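Local coordinates for Serine/threonine protein kinase (PDB 4ESQ), which is probably a membrane receptor kinase that phosphorylates serine and threonine residues of proteins, the piece described here being its extracellular sensor domain, at residues Pro34-Ser46 against Tyr55-Tyr67. Residues are numbered along the deposited sequence; the frame is centred on the assembly and turned at random. Where two conformers were deposited one is given.
Sequences PITSMDSSPVTVS and YTSQDPVYAGTGY
Met-38 sets its methyl CE in the angle between the rings of Tyr-62 and Tyr-67, the tightly packed end of the contact. CE stands over one face of Tyr-62, 3.6 Å from the ring centroid and offset toward the rim, and over the centre of one Tyr-67 face, 3.8 Å from that centroid. A bend at chi2 (-66°) turns the thioether into this corner, where SD makes an oblique Met-aromatic contact with Tyr-62. Stacking on Phe-102 ties Tyr-62 to helix 96-111, and its OH hydrogen-bonds Asp-168 of strand 165-173. Water reaches even this rim, accepting from Met-38 N and bonding Tyr-67 OH.

Next along the chain, Asp-39 and Gln-58 form a single beta bridge: Asp-39 N donates to Ser-57 O (2.8 Å, 175° at the hydrogen), and Asp-59 N returns the bond to Asp-39 O (2.8 Å). The bridge thus ties the loop ahead of edge strand 44-45 to the N-cap of helix 59-62 in the PknH-like extracellular domain.

A well-bonded polar patch adjoins it. Gln-58 NE2 hydrogen-bonds Asp-39 OD2 (3.2 Å) from above the carboxylate plane, the two flat groups 89° apart; a shorter, straighter bond to Thr-56 O, in the amide plane, helps fix the amide's rotation, while OE1 accepts from Gln-51. Asp-39 OD1 takes Ser-41 N in an Asx turn and also Ser-41 OG; a terbium ion lies about 3 Å from the Asp-39 side chain.

The solvent side is looser: exposed Ser-40 meets Asp-59 CB only through its own CB (3.8 Å), and Val-43 CG2 approaches Tyr-55 CE2 obliquely at 4.0 Å.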
ATOM      1  N   PRO A  34      14.866  -4.585   3.568  1.00 15.90           N
ATOM      2  CA  PRO A  34      13.878  -3.827   4.337  1.00 11.99           C
ATOM      3  C   PRO A  34      13.821  -2.377   3.887  1.00 13.70           C
ATOM      4  O   PRO A  34      14.846  -1.755   3.625  1.00 17.21           O
ATOM      5  CB  PRO A  34      14.401  -3.915   5.770  1.00 15.38           C
ATOM      6  CG  PRO A  34      15.168  -5.202   5.804  1.00 18.87           C
ATOM      7  CD  PRO A  34      15.786  -5.344   4.436  1.00 17.05           C
ATOM      8  N   ILE A  35      12.606  -1.856   3.789  1.00 12.44           N
ATOM      9  CA  ILE A  35      12.386  -0.447   3.522  1.00 12.57           C
ATOM     10  C   ILE A  35      12.082   0.241   4.838  1.00 13.37           C
ATOM     11  O   ILE A  35      11.176  -0.170   5.560  1.00 13.69           O
ATOM     12  CB  ILE A  35      11.198  -0.253   2.574  1.00 12.20           C
ATOM     13  CG1 ILE A  35      11.457  -1.000   1.263  1.00 14.76           C
ATOM     14  CG2 ILE A  35      10.937   1.245   2.337  1.00 12.71           C
ATOM     15  CD1 ILE A  35      10.235  -1.119   0.354  1.00 15.62           C
ATOM     16  N   THR A  36      12.838   1.291   5.153  1.00 12.24           N
ATOM     17  CA  THR A  36      12.740   1.926   6.464  1.00 10.09           C
ATOM     18  C   THR A  36      12.574   3.446   6.400  1.00 10.34           C
ATOM     19  O   THR A  36      12.691   4.136   7.412  1.00 14.65           O
ATOM     20  CB  THR A  36      13.949   1.570   7.358  1.00 15.95           C
ATOM     21  OG1 THR A  36      15.117   2.241   6.879  1.00 15.89           O
ATOM     22  CG2 THR A  36      14.193   0.064   7.332  1.00 19.81           C
ATOM     23  N   SER A  37      12.299   3.966   5.208  1.00 11.89           N
ATOM     24  CA  SER A  37      12.013   5.386   5.045  1.00 12.50           C
ATOM     25  C   SER A  37      10.976   5.574   3.949  1.00 13.11           C
ATOM     26  O   SER A  37      10.754   4.667   3.141  1.00 11.42           O
ATOM     27  CB  SER A  37      13.288   6.152   4.687  1.00 15.82           C
ATOM     28  OG  SER A  37      13.952   5.528   3.604  1.00 22.33           O
ATOM     29  N   MET A  38      10.335   6.739   3.933  1.00 11.84           N
ATOM     30  CA  MET A  38       9.365   7.053   2.891  1.00 10.37           C
ATOM     31  C   MET A  38      10.095   7.270   1.574  1.00 12.13           C
ATOM     32  O   MET A  38      11.270   7.625   1.552  1.00 14.45           O
ATOM     33  CB  MET A  38       8.550   8.297   3.240  1.00 11.46           C
ATOM     34  CG  MET A  38       7.673   8.152   4.477  1.00 11.73           C
ATOM     35  SD  MET A  38       6.361   6.941   4.234  1.00 14.21           S
ATOM     36  CE  MET A  38       5.722   6.881   5.923  1.00 12.56           C
ATOM     37  N   ASP A  39       9.379   7.054   0.480  1.00 12.12           N
ATOM     38  CA  ASP A  39       9.942   7.138  -0.857  1.00 11.46           C
ATOM     39  C   ASP A  39       9.808   8.561  -1.384  1.00 15.63           C
ATOM     40  O   ASP A  39       8.691   9.058  -1.578  1.00 14.04           O
ATOM     41  CB  ASP A  39       9.194   6.133  -1.749  1.00 13.67           C
ATOM     42  CG  ASP A  39       9.644   6.162  -3.191  1.00 23.67           C
ATOM     43  OD1 ASP A  39      10.677   6.802  -3.498  1.00 15.83           O
ATOM     44  OD2 ASP A  39       8.952   5.517  -4.017  1.00 21.88           O
ATOM     45  N   SER A  40      10.939   9.221  -1.619  1.00 13.92           N
ATOM     46  CA  SER A  40      10.910  10.591  -2.144  1.00 15.58           C
ATOM     47  C   SER A  40      11.451  10.682  -3.564  1.00 15.48           C
ATOM     48  O   SER A  40      11.755  11.770  -4.047  1.00 14.19           O
ATOM     49  CB  SER A  40      11.648  11.574  -1.221  1.00 16.26           C
ATOM     50  OG  SER A  40      13.035  11.288  -1.140  1.00 15.79           O
ATOM     51  N   SER A  41      11.573   9.545  -4.237  1.00 12.78           N
ATOM     52  CA  SER A  41      11.978   9.571  -5.635  1.00 15.44           C
ATOM     53  C   SER A  41      10.860  10.275  -6.402  1.00 16.48           C
ATOM     54  O   SER A  41       9.674  10.043  -6.136  1.00 16.42           O
ATOM     55  CB  SER A  41      12.213   8.154  -6.164  1.00 19.07           C
ATOM     56  OG  SER A  41      11.026   7.388  -6.085  1.00 20.95           O
ATOM     57  N   PRO A  42      11.229  11.156  -7.340  1.00 16.44           N
ATOM     58  CA  PRO A  42      10.208  11.998  -7.975  1.00 16.14           C
ATOM     59  C   PRO A  42       9.236  11.202  -8.841  1.00 15.01           C
ATOM     60  O   PRO A  42       9.639  10.298  -9.567  1.00 15.87           O
ATOM     61  CB  PRO A  42      11.035  12.947  -8.857  1.00 14.99           C
ATOM     62  CG  PRO A  42      12.311  12.220  -9.106  1.00 21.36           C
ATOM     63  CD  PRO A  42      12.583  11.454  -7.838  1.00 16.70           C
ATOM     64  N   VAL A  43       7.961  11.547  -8.748  1.00 15.84           N
ATOM     65  CA  VAL A  43       6.965  11.041  -9.675  1.00 16.24           C
ATOM     66  C   VAL A  43       5.925  12.133  -9.897  1.00 13.42           C
ATOM     67  O   VAL A  43       5.573  12.868  -8.974  1.00 12.95           O
ATOM     68  CB  VAL A  43       6.316   9.743  -9.160  1.00 22.68           C
ATOM     69  CG1 VAL A  43       5.738   9.953  -7.771  1.00 17.17           C
ATOM     70  CG2 VAL A  43       5.254   9.245 -10.137  1.00 16.80           C
ATOM     71  N   THR A  44       5.459  12.253 -11.131  1.00 14.07           N
ATOM     72  CA  THR A  44       4.498  13.282 -11.485  1.00 12.67           C
ATOM     73  C   THR A  44       3.177  12.621 -11.839  1.00 15.98           C
ATOM     74  O   THR A  44       3.126  11.761 -12.713  1.00 17.17           O
ATOM     75  CB  THR A  44       4.990  14.070 -12.700  1.00 14.40           C
ATOM     76  OG1 THR A  44       6.319  14.552 -12.439  1.00 14.94           O
ATOM     77  CG2 THR A  44       4.056  15.248 -12.997  1.00 14.81           C
ATOM     78  N   VAL A  45       2.115  13.012 -11.148  1.00 15.29           N
ATOM     79  CA  VAL A  45       0.786  12.481 -11.435  1.00 15.28           C
ATOM     80  C   VAL A  45      -0.094  13.627 -11.895  1.00 14.21           C
ATOM     81  O   VAL A  45      -0.109  14.690 -11.263  1.00 15.19           O
ATOM     82  CB  VAL A  45       0.175  11.821 -10.200  1.00 14.90           C
ATOM     83  CG1 VAL A  45      -1.107  11.075 -10.570  1.00 14.52           C
ATOM     84  CG2 VAL A  45       1.188  10.869  -9.588  1.00 13.48           C
ATOM     85  N   SER A  46      -0.808  13.411 -13.000  1.00 13.52           N
ATOM     86  CA  SER A  46      -1.617  14.460 -13.623  1.00 15.74           C
ATOM     87  C   SER A  46      -2.599  15.070 -12.628  1.00 21.70           C
ATOM     88  O   SER A  46      -2.849  16.278 -12.655  1.00 19.83           O
ATOM     89  CB  SER A  46      -2.338  13.928 -14.859  1.00 14.81           C
ATOM     90  OG  SER A  46      -3.158  12.815 -14.553  1.00 15.64           O
ATOM     91  N   TYR A  55       0.480   4.570  -5.016  1.00 11.08           N
ATOM     92  CA  TYR A  55       1.666   3.998  -4.375  1.00 10.86           C
ATOM     93  C   TYR A  55       1.638   4.111  -2.851  1.00 14.12           C
ATOM     94  O   TYR A  55       1.122   5.087  -2.298  1.00 14.20           O
ATOM     95  CB  TYR A  55       2.922   4.722  -4.867  1.00  9.78           C
ATOM     96  CG  TYR A  55       3.028   4.871  -6.370  1.00 12.83           C
ATOM     97  CD1 TYR A  55       3.044   3.752  -7.195  1.00 14.99           C
ATOM     98  CD2 TYR A  55       3.123   6.128  -6.960  1.00 15.32           C
ATOM     99  CE1 TYR A  55       3.151   3.879  -8.575  1.00 13.53           C
ATOM    100  CE2 TYR A  55       3.229   6.266  -8.347  1.00 17.15           C
ATOM    101  CZ  TYR A  55       3.245   5.135  -9.142  1.00 24.48           C
ATOM    102  OH  TYR A  55       3.341   5.250 -10.510  1.00 28.21           O
ATOM    103  N   THR A  56       2.205   3.113  -2.173  0.50 12.35           N
ATOM    104  CA  THR A  56       2.329   3.167  -0.722  0.50 12.48           C
ATOM    105  C   THR A  56       3.553   3.976  -0.332  0.50 12.95           C
ATOM    106  O   THR A  56       4.427   4.236  -1.162  0.50 13.08           O
ATOM    107  CB  THR A  56       2.518   1.764  -0.111  0.50 14.91           C
ATOM    108  OG1 THR A  56       3.902   1.394  -0.176  0.50 19.34           O
ATOM    109  CG2 THR A  56       1.704   0.743  -0.859  0.50 14.94           C
ATOM    110  N   SER A  57       3.600   4.378   0.937  1.00 11.10           N
ATOM    111  CA  SER A  57       4.816   4.932   1.534  1.00 11.70           C
ATOM    112  C   SER A  57       5.451   6.114   0.801  1.00 12.55           C
ATOM    113  O   SER A  57       6.673   6.232   0.766  1.00 14.08           O
ATOM    114  CB  SER A  57       5.875   3.828   1.672  1.00 13.66           C
ATOM    115  OG  SER A  57       5.311   2.592   2.086  1.00 16.21           O
ATOM    116  N   GLN A  58       4.638   6.997   0.242  1.00 11.32           N
ATOM    117  CA  GLN A  58       5.177   8.115  -0.519  1.00 12.13           C
ATOM    118  C   GLN A  58       5.467   9.318   0.367  1.00 15.74           C
ATOM    119  O   GLN A  58       4.611   9.754   1.140  1.00 12.16           O
ATOM    120  CB  GLN A  58       4.203   8.519  -1.631  1.00 10.35           C
ATOM    121  CG  GLN A  58       3.972   7.418  -2.660  1.00 11.59           C
ATOM    122  CD  GLN A  58       5.223   7.130  -3.467  1.00 14.69           C
ATOM    123  OE1 GLN A  58       5.611   7.923  -4.327  1.00 13.86           O
ATOM    124  NE2 GLN A  58       5.877   6.007  -3.176  1.00 12.85           N
ATOM    125  N   ASP A  59       6.670   9.871   0.244  1.00 11.30           N
ATOM    126  CA  ASP A  59       7.039  11.019   1.067  1.00 14.41           C
ATOM    127  C   ASP A  59       6.052  12.202   0.999  1.00 13.97           C
ATOM    128  O   ASP A  59       5.645  12.705   2.046  1.00 14.85           O
ATOM    129  CB  ASP A  59       8.466  11.480   0.762  1.00 12.08           C
ATOM    130  CG  ASP A  59       8.923  12.582   1.696  1.00 21.42           C
ATOM    131  OD1 ASP A  59       9.200  12.284   2.875  1.00 26.03           O
ATOM    132  OD2 ASP A  59       8.985  13.746   1.251  1.00 29.13           O
ATOM    133  N   PRO A  60       5.675  12.654  -0.215  1.00 13.86           N
ATOM    134  CA  PRO A  60       4.774  13.814  -0.323  1.00 14.04           C
ATOM    135  C   PRO A  60       3.405  13.559   0.308  1.00 18.71           C
ATOM    136  O   PRO A  60       2.689  14.482   0.699  1.00 14.81           O
ATOM    137  CB  PRO A  60       4.625  14.002  -1.837  1.00 19.13           C
ATOM    138  CG  PRO A  60       5.863  13.417  -2.412  1.00 22.54           C
ATOM    139  CD  PRO A  60       6.180  12.233  -1.534  1.00 15.95           C
ATOM    140  N   VAL A  61       3.050  12.289   0.408  1.00 10.83           N
ATOM    141  CA  VAL A  61       1.773  11.897   0.975  1.00 13.97           C
ATOM    142  C   VAL A  61       1.830  11.884   2.505  1.00 14.35           C
ATOM    143  O   VAL A  61       0.907  12.354   3.169  1.00 12.85           O
ATOM    144  CB  VAL A  61       1.355  10.520   0.440  1.00 11.82           C
ATOM    145  CG1 VAL A  61       0.045  10.060   1.088  1.00 17.96           C
ATOM    146  CG2 VAL A  61       1.238  10.565  -1.096  1.00 14.10           C
ATOM    147  N   TYR A  62       2.917  11.354   3.061  1.00 11.60           N
ATOM    148  CA  TYR A  62       3.034  11.213   4.516  1.00 10.63           C
ATOM    149  C   TYR A  62       3.674  12.412   5.218  1.00 13.49           C
ATOM    150  O   TYR A  62       3.614  12.531   6.450  1.00 13.80           O
ATOM    151  CB  TYR A  62       3.835   9.958   4.857  1.00 11.09           C
ATOM    152  CG  TYR A  62       3.041   8.670   4.815  1.00 12.50           C
ATOM    153  CD1 TYR A  62       2.417   8.186   5.956  1.00 11.25           C
ATOM    154  CD2 TYR A  62       2.944   7.917   3.647  1.00 10.60           C
ATOM    155  CE1 TYR A  62       1.706   7.003   5.940  1.00  9.26           C
ATOM    156  CE2 TYR A  62       2.221   6.733   3.623  1.00 12.18           C
ATOM    157  CZ  TYR A  62       1.620   6.280   4.782  1.00 11.38           C
ATOM    158  OH  TYR A  62       0.900   5.116   4.778  1.00 12.30           O
ATOM    159  N   ALA A  63       4.324  13.275   4.444  1.00 17.78           N
ATOM    160  CA  ALA A  63       4.968  14.448   5.018  1.00 20.24           C
ATOM    161  C   ALA A  63       3.954  15.261   5.815  1.00 15.49           C
ATOM    162  O   ALA A  63       2.845  15.526   5.345  1.00 17.21           O
ATOM    163  CB  ALA A  63       5.590  15.293   3.929  1.00 19.36           C
ATOM    164  N   GLY A  64       4.329  15.640   7.034  1.00 18.28           N
ATOM    165  CA  GLY A  64       3.466  16.469   7.859  1.00 20.31           C
ATOM    166  C   GLY A  64       2.385  15.746   8.654  1.00 18.14           C
ATOM    167  O   GLY A  64       1.656  16.377   9.417  1.00 20.71           O
ATOM    168  N   THR A  65       2.275  14.431   8.491  1.00 12.86           N
ATOM    169  CA  THR A  65       1.209  13.671   9.152  1.00 13.96           C
ATOM    170  C   THR A  65       1.528  13.213  10.570  1.00 14.06           C
ATOM    171  O   THR A  65       0.657  12.674  11.264  1.00 16.16           O
ATOM    172  CB  THR A  65       0.867  12.408   8.363  1.00 14.80           C
ATOM    173  OG1 THR A  65       2.022  11.558   8.332  1.00 14.15           O
ATOM    174  CG2 THR A  65       0.438  12.768   6.942  1.00 15.40           C
ATOM    175  N   GLY A  66       2.773  13.388  10.998  1.00 13.83           N
ATOM    176  CA  GLY A  66       3.154  13.020  12.351  1.00 15.45           C
ATOM    177  C   GLY A  66       3.653  11.593  12.518  1.00 11.25           C
ATOM    178  O   GLY A  66       3.936  11.158  13.640  1.00 14.78           O
ATOM    179  N   TYR A  67       3.789  10.864  11.412  1.00 12.90           N
ATOM    180  CA  TYR A  67       4.280   9.495  11.494  1.00 13.54           C
ATOM    181  C   TYR A  67       5.677   9.487  12.116  1.00 17.39           C
ATOM    182  O   TYR A  67       6.437  10.439  11.964  1.00 17.58           O
ATOM    183  CB  TYR A  67       4.305   8.831  10.116  1.00 13.04           C
ATOM    184  CG  TYR A  67       5.498   9.208   9.268  1.00 11.36           C
ATOM    185  CD1 TYR A  67       5.466  10.332   8.450  1.00 14.54           C
ATOM    186  CD2 TYR A  67       6.652   8.431   9.271  1.00 12.29           C
ATOM    187  CE1 TYR A  67       6.561  10.685   7.672  1.00 13.90           C
ATOM    188  CE2 TYR A  67       7.754   8.776   8.491  1.00 14.69           C
ATOM    189  CZ  TYR A  67       7.697   9.908   7.698  1.00 14.31           C
ATOM    190  OH  TYR A  67       8.772  10.266   6.907  1.00 16.23           O
TER
HETATM  191  O   HOH W   1      10.812   8.544   6.204  1.00 12.86           O
HETATM  192  O   HOH W   2       8.219   7.876  -5.704  1.00 24.42           O